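Local coordinates for PEXRD2 family secreted RXLR effector peptide, putative (PDB 3ZRG), which acts as a secreted RxLR effector that enhances Phytophthora infestans colonization of Nicotiana benthamiana leaves and triggers weak plant cell death, at residues T11-G16 against N59-H64; L26-K31 against E43-T48; I32-A35 against R40-E43. All coordinates share one frame; numbering follows the deposited sequence. Where two conformers were deposited one is given.

Interaction 1 (T11-G16 against N59-H64); sequences TMLKAG and NYVAEH
L13 meets Y60, V61 and H64 with its two methyl branches, each sent to a different part of the C-terminal helix. Branch CD2 makes the closer contacts: L13 CD2 lies 3.5 Å from CB of H64 and 4.0 Å from CE2 of Y60. The other branch is turned to the aliphatic side, where L13 CD1 approaches CG2 of V61 at 4.3 Å. With CG of L13 placed opposite the backbone N, a chi1 of -172° directs the isobutyl group toward helix 49-63; the nearest CA atoms of the two segments, those of L13 and V61, are 7.1 Å apart. In this way helix 6-14 is joined to the last turn of helix 49-63, packing the first helix of the all-helical WY-like effector domain on the end of the last by apolar contact, with no hydrogen bond passing between the two segments. The surface that receives L13 is itself organised. The imidazole of H64 folds back over Y60, one residue past the end of the helix, and its CE1 sits 3.2 Å above the phenol plane, displaced toward the ring rim. Its ND1 donates to the carbonyl O of Y60 at 2.8 Å with an N-H...O angle of 157°; the acceptor lies close to the imidazole plane, which fixes the rotation of that ring. The same carbonyl oxygen also takes the backbone N-H of H64, so two donors of one residue grip it. Past the end of helix 6-14, G16 leaves helical phi/psi with a positive phi, in a Schellman motif, its N bonded to L13 O at 2.9 Å, while Y57 packs against L13 from the preceding turn of helix 49-63.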
loop_
_atom_site.group_PDB
_atom_site.type_symbol
_atom_site.label_atom_id
_atom_site.label_comp_id
_atom_site.label_asym_id
_atom_site.label_seq_id
_atom_site.Cartn_x
_atom_site.Cartn_y
_atom_site.Cartn_z
ATOM N N THR A 11 10.738 11.100 -9.876
ATOM C CA THR A 11 10.051 12.379 -10.115
ATOM C C THR A 11 8.857 12.538 -9.156
ATOM O O THR A 11 8.684 13.597 -8.499
ATOM C CB THR A 11 9.628 12.479 -11.594
ATOM O OG1 THR A 11 10.811 12.446 -12.426
ATOM C CG2 THR A 11 8.782 13.732 -11.839
ATOM N N MET A 12 8.078 11.477 -9.013
ATOM C CA MET A 12 6.948 11.466 -8.041
ATOM C C MET A 12 7.405 11.714 -6.596
ATOM O O MET A 12 6.798 12.472 -5.862
ATOM C CB MET A 12 6.223 10.115 -8.113
ATOM C CG MET A 12 5.527 9.927 -9.464
ATOM S SD MET A 12 5.085 8.201 -9.767
ATOM C CE MET A 12 4.136 7.841 -8.313
ATOM N N LEU A 13 8.477 11.058 -6.190
ATOM C CA LEU A 13 9.011 11.226 -4.823
ATOM C C LEU A 13 9.598 12.616 -4.596
ATOM O O LEU A 13 9.358 13.228 -3.524
ATOM C CB LEU A 13 10.015 10.142 -4.504
ATOM C CG LEU A 13 10.528 10.069 -3.068
ATOM C CD1 LEU A 13 9.368 10.183 -2.052
ATOM C CD2 LEU A 13 11.417 8.831 -2.788
ATOM N N LYS A 14 10.308 13.155 -5.580
ATOM C CA LYS A 14 10.794 14.571 -5.535
ATOM C C LYS A 14 9.609 15.523 -5.393
ATOM O O LYS A 14 9.726 16.580 -4.706
ATOM C CB LYS A 14 11.568 14.965 -6.804
ATOM C CG LYS A 14 12.917 14.344 -6.879
ATOM C CD LYS A 14 13.527 14.705 -8.238
ATOM C CE LYS A 14 15.044 14.596 -8.277
ATOM N N ALA A 15 8.477 15.174 -6.023
ATOM C CA ALA A 15 7.272 16.022 -5.971
ATOM C C ALA A 15 6.587 15.944 -4.604
ATOM O O ALA A 15 5.730 16.795 -4.287
ATOM C CB ALA A 15 6.290 15.680 -7.081
ATOM N N GLY A 16 7.044 15.007 -3.759
ATOM C CA GLY A 16 6.429 14.773 -2.457
ATOM C C GLY A 16 5.165 13.946 -2.467
ATOM O O GLY A 16 4.362 13.982 -1.511
ATOM N N ASN A 59 7.065 0.244 -2.508
ATOM C CA ASN A 59 8.388 -0.320 -2.234
ATOM C C ASN A 59 9.498 0.673 -2.569
ATOM O O ASN A 59 10.502 0.729 -1.882
ATOM C CB ASN A 59 8.617 -1.638 -2.982
ATOM C CG ASN A 59 7.924 -2.834 -2.314
ATOM O OD1 ASN A 59 7.296 -2.715 -1.255
ATOM N ND2 ASN A 59 8.033 -3.980 -2.937
ATOM N N TYR A 60 9.298 1.468 -3.622
ATOM C CA TYR A 60 10.263 2.516 -4.029
ATOM C C TYR A 60 10.438 3.559 -2.936
ATOM O O TYR A 60 11.549 3.895 -2.537
ATOM C CB TYR A 60 9.795 3.162 -5.350
ATOM C CG TYR A 60 10.783 4.165 -5.874
ATOM C CD1 TYR A 60 11.824 3.770 -6.690
ATOM C CD2 TYR A 60 10.685 5.517 -5.529
ATOM C CE1 TYR A 60 12.764 4.696 -7.164
ATOM C CE2 TYR A 60 11.602 6.433 -5.982
ATOM C CZ TYR A 60 12.645 6.019 -6.801
ATOM O OH TYR A 60 13.566 6.932 -7.278
ATOM N N VAL A 61 9.325 4.059 -2.411
ATOM C CA VAL A 61 9.409 5.034 -1.345
ATOM C C VAL A 61 10.088 4.445 -0.099
ATOM O O VAL A 61 10.945 5.099 0.500
ATOM C CB VAL A 61 8.024 5.592 -1.012
ATOM C CG1 VAL A 61 8.124 6.546 0.182
ATOM C CG2 VAL A 61 7.438 6.306 -2.243
ATOM N N ALA A 62 9.743 3.199 0.284
ATOM C CA ALA A 62 10.411 2.558 1.417
ATOM C C ALA A 62 11.934 2.440 1.204
ATOM O O ALA A 62 12.734 2.744 2.105
ATOM C CB ALA A 62 9.772 1.189 1.722
ATOM N N GLU A 63 12.358 2.091 -0.016
ATOM C CA GLU A 63 13.783 1.980 -0.273
ATOM C C GLU A 63 14.517 3.332 -0.213
ATOM O O GLU A 63 15.719 3.374 0.017
ATOM C CB GLU A 63 14.023 1.282 -1.607
ATOM C CG GLU A 63 13.641 -0.197 -1.569
ATOM C CD GLU A 63 14.669 -1.131 -0.871
ATOM O OE1 GLU A 63 15.723 -0.680 -0.465
ATOM O OE2 GLU A 63 14.395 -2.332 -0.729
ATOM N N HIS A 64 13.798 4.429 -0.450
ATOM C CA HIS A 64 14.369 5.784 -0.328
ATOM C C HIS A 64 14.171 6.476 1.034
ATOM O O HIS A 64 14.403 7.699 1.152
ATOM C CB HIS A 64 13.913 6.673 -1.481
ATOM C CG HIS A 64 14.432 6.199 -2.797
ATOM N ND1 HIS A 64 14.005 5.018 -3.372
ATOM C CD2 HIS A 64 15.451 6.649 -3.573
ATOM C CE1 HIS A 64 14.690 4.798 -4.482
ATOM N NE2 HIS A 64 15.577 5.769 -4.625
#

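Interaction 2 (L26-K31 against E43-T48); sequences LKLTDK and EKLGET
L28 and L45 touch methyl to methyl, CD1 of L28 lying 3.9 Å from CD1 of L45, with L28 CG almost as close to that same methyl. The second branch of L45 is spent elsewhere: its CD2 rests 4.0 Å from the carbonyl O of K31, in the first turn of helix 29-37. K31 adds only the base of its side chain, with CB 4.4 Å from L45 CD1, and then runs away in extended form. L45 reaches both partners because CG stands anti to its backbone N (chi1 178°), projecting its fork toward L28 and K31. L28, by contrast, has an unstaggered first torsion (chi1 -127°).

Behind the leucines, the ends of the helices are fastened. T48 folds its hydroxyl back to L45, OG1 donating to the carbonyl O at 2.7 Å and lying in the carbonyl plane; the N of T48 shares this acceptor at 3.0 Å. OG1 also accepts from the N of M51, making T48 the N-cap of helix 49-63. In the other segment, K27 leaves the preceding helix through a Schellman motif with positive phi, and L28 follows it. K50 and L54 of helix 49-63 cover L28, M51 meets L45, and L55 of the second subunit also packs on L45. Leucines set beside capped helix ends, joining the start of helix 29-37 and its preceding loop to helix 39-46 over the long C-terminal helix, form part of the hydrophobic core of an all-helical WY-like bundle.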
loop_
_atom_site.group_PDB
_atom_site.type_symbol
_atom_site.label_atom_id
_atom_site.label_comp_id
_atom_site.label_asym_id
_atom_site.label_seq_id
_atom_site.Cartn_x
_atom_site.Cartn_y
_atom_site.Cartn_z
ATOM N N LEU A 26 -4.633 7.491 -8.761
ATOM C CA LEU A 26 -5.124 6.261 -9.423
ATOM C C LEU A 26 -6.632 5.959 -9.219
ATOM O O LEU A 26 -7.173 5.011 -9.790
ATOM C CB LEU A 26 -4.323 5.057 -8.919
ATOM C CG LEU A 26 -2.828 5.034 -9.295
ATOM C CD1 LEU A 26 -2.091 3.903 -8.559
ATOM C CD2 LEU A 26 -2.564 4.963 -10.785
ATOM N N LYS A 27 -7.287 6.763 -8.395
ATOM C CA LYS A 27 -8.706 6.570 -8.044
ATOM C C LYS A 27 -8.913 5.189 -7.411
ATOM O O LYS A 27 -9.894 4.442 -7.687
ATOM C CB LYS A 27 -9.618 6.807 -9.265
ATOM C CG LYS A 27 -9.388 8.141 -9.981
ATOM C CD LYS A 27 -9.431 9.330 -9.023
ATOM N N LEU A 28 -7.994 4.848 -6.517
ATOM C CA LEU A 28 -7.972 3.555 -5.877
ATOM C C LEU A 28 -8.309 3.589 -4.367
ATOM O O LEU A 28 -8.473 2.562 -3.735
ATOM C CB LEU A 28 -6.571 3.001 -6.037
ATOM C CG LEU A 28 -6.377 1.615 -6.632
ATOM C CD1 LEU A 28 -7.293 1.276 -7.808
ATOM C CD2 LEU A 28 -4.911 1.451 -6.928
ATOM N N THR A 29 -8.433 4.771 -3.792
ATOM C CA THR A 29 -8.521 4.885 -2.331
ATOM C C THR A 29 -9.732 4.156 -1.762
ATOM O O THR A 29 -9.644 3.429 -0.771
ATOM C CB THR A 29 -8.569 6.349 -1.861
ATOM O OG1 THR A 29 -7.698 7.167 -2.661
ATOM C CG2 THR A 29 -8.141 6.424 -0.400
ATOM N N ASP A 30 -10.884 4.363 -2.386
ATOM C CA ASP A 30 -12.080 3.692 -1.910
ATOM C C ASP A 30 -12.056 2.165 -2.120
ATOM O O ASP A 30 -12.538 1.427 -1.281
ATOM C CB ASP A 30 -13.329 4.292 -2.545
ATOM C CG ASP A 30 -13.565 5.759 -2.160
ATOM O OD1 ASP A 30 -12.855 6.322 -1.282
ATOM O OD2 ASP A 30 -14.449 6.363 -2.790
ATOM N N LYS A 31 -11.502 1.717 -3.248
ATOM C CA LYS A 31 -11.346 0.309 -3.546
ATOM C C LYS A 31 -10.410 -0.353 -2.533
ATOM O O LYS A 31 -10.585 -1.521 -2.178
ATOM C CB LYS A 31 -10.806 0.138 -4.965
ATOM C CG LYS A 31 -11.841 0.245 -6.038
ATOM C CD LYS A 31 -11.241 0.419 -7.430
ATOM C CE LYS A 31 -12.354 0.402 -8.513
ATOM N NZ LYS A 31 -11.855 0.820 -9.889
ATOM N N GLU A 43 -9.004 -9.651 -3.650
ATOM C CA GLU A 43 -8.513 -10.518 -4.744
ATOM C C GLU A 43 -8.715 -9.804 -6.058
ATOM O O GLU A 43 -7.833 -9.841 -6.909
ATOM C CB GLU A 43 -9.161 -11.889 -4.722
ATOM C CG GLU A 43 -8.598 -12.868 -5.749
ATOM N N LYS A 44 -9.838 -9.094 -6.198
ATOM C CA LYS A 44 -10.111 -8.375 -7.429
ATOM C C LYS A 44 -9.128 -7.205 -7.616
ATOM O O LYS A 44 -8.536 -7.067 -8.693
ATOM C CB LYS A 44 -11.567 -7.946 -7.465
ATOM C CG LYS A 44 -12.498 -9.125 -7.459
ATOM N N LEU A 45 -8.873 -6.442 -6.564
ATOM C CA LEU A 45 -7.965 -5.316 -6.629
ATOM C C LEU A 45 -6.538 -5.796 -6.953
ATOM O O LEU A 45 -5.806 -5.137 -7.683
ATOM C CB LEU A 45 -7.975 -4.568 -5.318
ATOM C CG LEU A 45 -7.053 -3.356 -5.144
ATOM C CD1 LEU A 45 -7.296 -2.213 -6.112
ATOM C CD2 LEU A 45 -7.149 -2.879 -3.687
ATOM N N GLY A 46 -6.177 -6.953 -6.403
ATOM C CA GLY A 46 -4.815 -7.489 -6.543
ATOM C C GLY A 46 -4.481 -7.874 -7.955
ATOM O O GLY A 46 -3.307 -7.940 -8.300
ATOM N N GLU A 47 -5.498 -8.116 -8.792
ATOM C CA GLU A 47 -5.298 -8.465 -10.187
ATOM C C GLU A 47 -5.082 -7.225 -11.080
ATOM O O GLU A 47 -4.766 -7.386 -12.262
ATOM C CB GLU A 47 -6.527 -9.255 -10.708
ATOM C CG GLU A 47 -6.694 -10.626 -10.123
ATOM C CD GLU A 47 -7.968 -11.313 -10.636
ATOM O OE1 GLU A 47 -8.370 -11.020 -11.786
ATOM O OE2 GLU A 47 -8.554 -12.158 -9.913
ATOM N N THR A 48 -5.253 -6.018 -10.538
ATOM C CA THR A 48 -5.252 -4.802 -11.360
ATOM C C THR A 48 -3.865 -4.217 -11.627
ATOM O O THR A 48 -2.997 -4.257 -10.775
ATOM C CB THR A 48 -6.137 -3.687 -10.778
ATOM O OG1 THR A 48 -5.593 -3.227 -9.535
ATOM C CG2 THR A 48 -7.603 -4.187 -10.628
#

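Interaction 3 (I32-A35 against R40-E43); sequences IAAA and RAME
A helical hairpin of the WY-like bundle, formed by helices 29-37 and 39-46, is packed here through small residues close to its turn. Alanines let the backbones come together: the CA atoms of A35 and M42 are only 4.1 Å apart, and CB of A35 sits 3.7 Å from CA of M42. CB of A41 points toward helix 29-37, lying over the backbone at 3.9 Å from CA of A35 and meeting the methyl of A34 at 4.2 Å. No hydrogen bond crosses between the two segments; in the turn that separates them, S38 OG is hydrogen-bonded to the N of A41. The second subunit also takes part, with L55 of that subunit packing on A35 and G46 of that subunit on M42. M42 folds back toward A35. CG starts anti to the backbone N, and the chain then bends at both chi2 (72°) and chi3 (82°), hooking round A35. SD comes within 4.1 Å of A35 CB, and the terminal CE lies 3.4 Å from the carbonyl O of A35.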
loop_
_atom_site.group_PDB
_atom_site.type_symbol
_atom_site.label_atom_id
_atom_site.label_comp_id
_atom_site.label_asym_id
_atom_site.label_seq_id
_atom_site.Cartn_x
_atom_site.Cartn_y
_atom_site.Cartn_z
ATOM N N ILE A 32 -9.390 0.387 -2.116
ATOM C CA ILE A 32 -8.452 -0.073 -1.067
ATOM C C ILE A 32 -9.119 -0.251 0.285
ATOM O O ILE A 32 -8.846 -1.240 0.988
ATOM C CB ILE A 32 -7.226 0.848 -0.973
ATOM C CG1 ILE A 32 -6.302 0.593 -2.164
ATOM C CG2 ILE A 32 -6.442 0.610 0.366
ATOM C CD1 ILE A 32 -5.302 1.728 -2.488
ATOM N N ALA A 33 -10.007 0.681 0.646
ATOM C CA ALA A 33 -10.803 0.594 1.842
ATOM C C ALA A 33 -11.663 -0.656 1.782
ATOM O O ALA A 33 -11.765 -1.400 2.767
ATOM C CB ALA A 33 -11.678 1.861 2.022
ATOM N N ALA A 34 -12.253 -0.930 0.616
ATOM C CA ALA A 34 -13.160 -2.081 0.516
ATOM C C ALA A 34 -12.344 -3.381 0.610
ATOM O O ALA A 34 -12.767 -4.356 1.237
ATOM C CB ALA A 34 -13.955 -2.052 -0.774
ATOM N N ALA A 35 -11.170 -3.365 -0.008
ATOM C CA ALA A 35 -10.277 -4.527 -0.027
ATOM C C ALA A 35 -9.792 -4.901 1.370
ATOM O O ALA A 35 -9.589 -6.078 1.658
ATOM C CB ALA A 35 -9.085 -4.261 -0.934
ATOM N N ARG A 40 -13.086 -10.885 -1.331
ATOM C CA ARG A 40 -13.392 -10.790 -2.746
ATOM C C ARG A 40 -12.875 -9.491 -3.358
ATOM O O ARG A 40 -12.260 -9.506 -4.444
ATOM C CB ARG A 40 -14.880 -10.946 -3.049
ATOM C CG ARG A 40 -15.089 -11.064 -4.566
ATOM C CD ARG A 40 -16.043 -10.051 -5.111
ATOM N NE ARG A 40 -17.424 -10.429 -4.867
ATOM C CZ ARG A 40 -18.386 -10.600 -5.788
ATOM N NH1 ARG A 40 -18.163 -10.426 -7.095
ATOM N NH2 ARG A 40 -19.611 -10.951 -5.388
ATOM N N ALA A 41 -13.076 -8.362 -2.673
ATOM C CA ALA A 41 -12.616 -7.098 -3.172
ATOM C C ALA A 41 -11.080 -7.051 -3.237
ATOM O O ALA A 41 -10.510 -6.468 -4.151
ATOM C CB ALA A 41 -13.143 -5.935 -2.283
ATOM N N MET A 42 -10.424 -7.644 -2.239
ATOM C CA MET A 42 -8.967 -7.733 -2.203
ATOM C C MET A 42 -8.407 -8.507 -3.381
ATOM O O MET A 42 -7.433 -8.050 -4.040
ATOM C CB MET A 42 -8.513 -8.427 -0.912
ATOM C CG MET A 42 -6.986 -8.611 -0.804
ATOM S SD MET A 42 -6.068 -7.066 -0.500
ATOM C CE MET A 42 -6.310 -6.989 1.279
ATOM N N GLU A 43 -9.004 -9.651 -3.650
ATOM C CA GLU A 43 -8.513 -10.518 -4.744
ATOM C C GLU A 43 -8.715 -9.804 -6.058
ATOM O O GLU A 43 -7.833 -9.841 -6.909
ATOM C CB GLU A 43 -9.161 -11.889 -4.722
ATOM C CG GLU A 43 -8.598 -12.868 -5.749
#

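Interactions 2 and 3 form one continuous patch: both use helices 29-37 and 39-46, and their centres are 7 Å apart. L45 is the bridge, its CD2 lying 3.6 Å from CB of A35 and 3.9 Å from CG1 of I32. Interaction 1 is on the opposite side of the chain's centre, with its centre about 20 Å from that of interaction 2 and about 25 Å from that of interaction 3. Along the chain it encloses both, and helix 49-63, which follows helix 39-46, spans the distance between them. All three also touch the second subunit: N59, in segment 59-64 of interaction 1, packs on I32 of the second subunit, while L55 of that subunit packs on L45 and A35.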